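Local coordinates for SVS_variant_AS1 (Streptomyces sp. CWA1, PDB 6TJA), which probably cyclises geranylgeranyl diphosphate to a diterpene, as spiroviolene synthase does, being an engineered variant of a reconstructed ancestor of that terpene cyclase, at residues Glu18-Pro23 / Leu298-Arg303. Numbering follows the deposited sequence.
Sequences ESAIHP and LRHGIR
A polar surface contact, centred on a bidentate salt bridge, holds the N-terminal loop that precedes helix 25-38 against the side of helix 289-309 in this all-helical terpene synthase fold. The evidence for two-pronged pairing lies in the matched bonds: Arg299 NE donates to Glu18 OE1 at 2.9 Å, almost straight at 174°, while Arg299 NH2 reaches Glu18 OE2 at 3.1 Å. Both oxygens use their syn lone pairs and lie close to the guanidinium plane, and the carboxylate is turned only 21° from it, so the grip is side-on and nearly flat. Bends at chi2 of Glu18 and chi3 of Arg299 bring the two charged ends together. An alanine in place of Arg299 would remove both donors and would probably loosen the loop's hold on the helix, leaving the Glu18 carboxylate without this charged partner.

The next helix residue grips the main chain instead. His300 ND1 donates to Glu18 O at 3.1 Å in a distinctly bent bond, with the acceptor near the imidazole plane but the nitrogen 52° above the carbonyl plane, so the bond is not directed along a lone pair; as a donor, ND1 must carry a proton. The same ring packs through CE1 against Glu18 CB (3.6 Å) and Ala20 CB (3.8 Å). One helical turn after Arg299, Arg303 NE lies 3.6 Å from Ser19 CB, a van der Waals contact; the polar ends are engaged outside the two segments, Arg303 NE in a salt bridge with Glu307, Ser19 OG in a hydrogen bond to the same carboxylate, and Arg303 NH1 in a hydrogen bond to Cys15 O. Beyond the loop, Arg299 also touches helix 258-283, while Leu298 and Ile302 pack against helix 211-231, placing helix 289-309 between its helical neighbours and the loop.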
ATOM      1  N   GLU A  18     -19.289   8.088  21.601  1.00 31.99           N
ATOM      2  CA  GLU A  18     -19.800   9.404  21.313  1.00 31.67           C
ATOM      3  C   GLU A  18     -20.428   9.574  19.940  1.00 30.92           C
ATOM      4  O   GLU A  18     -19.795   9.435  18.946  1.00 34.41           O
ATOM      5  CB  GLU A  18     -18.684  10.423  21.487  1.00 31.60           C
ATOM      6  CG  GLU A  18     -18.013  10.424  22.829  1.00 33.56           C
ATOM      7  CD  GLU A  18     -17.116   9.245  23.072  1.00 35.16           C
ATOM      8  OE1 GLU A  18     -16.314   8.904  22.244  1.00 33.78           O
ATOM      9  OE2 GLU A  18     -17.213   8.670  24.129  1.00 37.69           O
ATOM     10  N   SER A  19     -21.699   9.874  19.918  1.00 27.83           N
ATOM     11  CA  SER A  19     -22.425  10.117  18.655  1.00 29.08           C
ATOM     12  C   SER A  19     -22.493  11.625  18.439  1.00 27.24           C
ATOM     13  O   SER A  19     -23.052  12.305  19.287  1.00 31.10           O
ATOM     14  CB  SER A  19     -23.776   9.489  18.672  1.00 26.84           C
ATOM     15  OG  SER A  19     -24.481   9.919  17.527  1.00 29.81           O
ATOM     16  N   ALA A  20     -21.944  12.141  17.347  1.00 26.89           N
ATOM     17  CA  ALA A  20     -22.047  13.583  17.034  1.00 27.12           C
ATOM     18  C   ALA A  20     -21.942  13.779  15.532  1.00 28.39           C
ATOM     19  O   ALA A  20     -21.309  12.931  14.848  1.00 28.58           O
ATOM     20  CB  ALA A  20     -20.963  14.368  17.763  1.00 28.84           C
ATOM     21  N   ILE A  21     -22.487  14.894  15.057  1.00 28.92           N
ATOM     22  CA  ILE A  21     -22.502  15.225  13.611  1.00 29.34           C
ATOM     23  C   ILE A  21     -22.148  16.697  13.407  1.00 31.75           C
ATOM     24  O   ILE A  21     -22.524  17.535  14.249  1.00 30.03           O
ATOM     25  CB  ILE A  21     -23.848  14.812  13.015  1.00 31.93           C
ATOM     26  CG1 ILE A  21     -23.798  14.897  11.484  1.00 31.74           C
ATOM     27  CG2 ILE A  21     -25.017  15.560  13.661  1.00 30.96           C
ATOM     28  CD1 ILE A  21     -24.764  13.943  10.813  1.00 33.55           C
ATOM     29  N   HIS A  22     -21.404  16.978  12.338  1.00 30.01           N
ATOM     30  CA  HIS A  22     -20.918  18.344  12.045  1.00 29.19           C
ATOM     31  C   HIS A  22     -22.111  19.301  11.958  1.00 30.78           C
ATOM     32  O   HIS A  22     -23.091  19.016  11.278  1.00 28.56           O
ATOM     33  CB  HIS A  22     -20.075  18.336  10.783  1.00 26.99           C
ATOM     34  CG  HIS A  22     -19.216  19.541  10.670  1.00 25.99           C
ATOM     35  ND1 HIS A  22     -19.738  20.766  10.373  1.00 25.02           N
ATOM     36  CD2 HIS A  22     -17.884  19.717  10.832  1.00 28.33           C
ATOM     37  CE1 HIS A  22     -18.770  21.659  10.327  1.00 29.82           C
ATOM     38  NE2 HIS A  22     -17.614  21.050  10.653  1.00 28.97           N
ATOM     39  N   PRO A  23     -22.088  20.468  12.643  1.00 31.67           N
ATOM     40  CA  PRO A  23     -23.192  21.430  12.537  1.00 29.82           C
ATOM     41  C   PRO A  23     -23.446  21.968  11.119  1.00 32.33           C
ATOM     42  O   PRO A  23     -24.505  22.445  10.876  1.00 30.70           O
ATOM     43  CB  PRO A  23     -22.808  22.591  13.474  1.00 28.27           C
ATOM     44  CG  PRO A  23     -21.362  22.363  13.870  1.00 30.51           C
ATOM     45  CD  PRO A  23     -21.056  20.889  13.612  1.00 30.72           C
ATOM     46  N   LEU A 298     -11.555   8.082  15.658  1.00 24.27           N
ATOM     47  CA  LEU A 298     -11.794   6.612  15.604  1.00 24.33           C
ATOM     48  C   LEU A 298     -13.107   6.309  16.345  1.00 24.44           C
ATOM     49  O   LEU A 298     -13.948   5.572  15.803  1.00 23.08           O
ATOM     50  CB  LEU A 298     -10.628   5.861  16.239  1.00 23.94           C
ATOM     51  CG  LEU A 298      -9.250   6.015  15.597  1.00 24.93           C
ATOM     52  CD1 LEU A 298      -8.230   5.236  16.415  1.00 24.54           C
ATOM     53  CD2 LEU A 298      -9.231   5.540  14.136  1.00 26.24           C
ATOM     54  N   ARG A 299     -13.284   6.874  17.541  1.00 23.15           N
ATOM     55  CA  ARG A 299     -14.479   6.612  18.373  1.00 24.81           C
ATOM     56  C   ARG A 299     -15.713   7.116  17.619  1.00 26.80           C
ATOM     57  O   ARG A 299     -16.663   6.320  17.462  1.00 25.94           O
ATOM     58  CB  ARG A 299     -14.308   7.240  19.757  1.00 26.68           C
ATOM     59  CG  ARG A 299     -13.189   6.627  20.582  1.00 27.08           C
ATOM     60  CD  ARG A 299     -12.929   7.400  21.865  1.00 27.50           C
ATOM     61  NE  ARG A 299     -14.056   7.237  22.761  1.00 28.24           N
ATOM     62  CZ  ARG A 299     -14.162   6.334  23.742  1.00 27.92           C
ATOM     63  NH1 ARG A 299     -13.196   5.466  23.970  1.00 27.86           N
ATOM     64  NH2 ARG A 299     -15.266   6.284  24.465  1.00 26.62           N
ATOM     65  N   HIS A 300     -15.679   8.372  17.144  1.00 26.66           N
ATOM     66  CA  HIS A 300     -16.786   9.020  16.390  1.00 27.38           C
ATOM     67  C   HIS A 300     -17.106   8.191  15.149  1.00 27.27           C
ATOM     68  O   HIS A 300     -18.289   8.074  14.819  1.00 27.22           O
ATOM     69  CB  HIS A 300     -16.418  10.467  15.983  1.00 28.48           C
ATOM     70  CG  HIS A 300     -16.636  11.475  17.052  1.00 27.09           C
ATOM     71  ND1 HIS A 300     -17.781  11.478  17.824  1.00 31.79           N
ATOM     72  CD2 HIS A 300     -15.908  12.540  17.449  1.00 27.39           C
ATOM     73  CE1 HIS A 300     -17.763  12.511  18.648  1.00 29.33           C
ATOM     74  NE2 HIS A 300     -16.611  13.159  18.459  1.00 27.43           N
ATOM     75  N   GLY A 301     -16.065   7.715  14.457  1.00 27.10           N
ATOM     76  CA  GLY A 301     -16.159   6.864  13.252  1.00 26.54           C
ATOM     77  C   GLY A 301     -16.876   5.552  13.537  1.00 24.88           C
ATOM     78  O   GLY A 301     -17.808   5.284  12.832  1.00 23.87           O
ATOM     79  N   ILE A 302     -16.461   4.781  14.556  1.00 26.35           N
ATOM     80  CA  ILE A 302     -17.075   3.467  14.901  1.00 26.73           C
ATOM     81  C   ILE A 302     -18.575   3.693  15.115  1.00 28.80           C
ATOM     82  O   ILE A 302     -19.375   3.045  14.448  1.00 29.30           O
ATOM     83  CB  ILE A 302     -16.433   2.821  16.136  1.00 26.07           C
ATOM     84  CG1 ILE A 302     -14.972   2.433  15.904  1.00 25.05           C
ATOM     85  CG2 ILE A 302     -17.252   1.624  16.610  1.00 25.91           C
ATOM     86  CD1 ILE A 302     -14.233   2.060  17.173  1.00 22.22           C
ATOM     87  N   ARG A 303     -18.921   4.601  16.020  1.00 30.71           N
ATOM     88  CA  ARG A 303     -20.324   4.967  16.353  1.00 29.63           C
ATOM     89  C   ARG A 303     -21.064   5.482  15.116  1.00 26.12           C
ATOM     90  O   ARG A 303     -22.194   5.025  14.854  1.00 25.93           O
ATOM     91  CB  ARG A 303     -20.346   6.059  17.428  1.00 31.58           C
ATOM     92  CG  ARG A 303     -21.745   6.479  17.865  1.00 32.48           C
ATOM     93  CD  ARG A 303     -22.693   5.320  18.127  1.00 31.36           C
ATOM     94  NE  ARG A 303     -23.950   5.919  18.506  1.00 34.59           N
ATOM     95  CZ  ARG A 303     -24.564   5.750  19.674  1.00 36.88           C
ATOM     96  NH1 ARG A 303     -24.095   4.909  20.585  1.00 41.91           N
ATOM     97  NH2 ARG A 303     -25.683   6.401  19.911  1.00 38.52           N
TER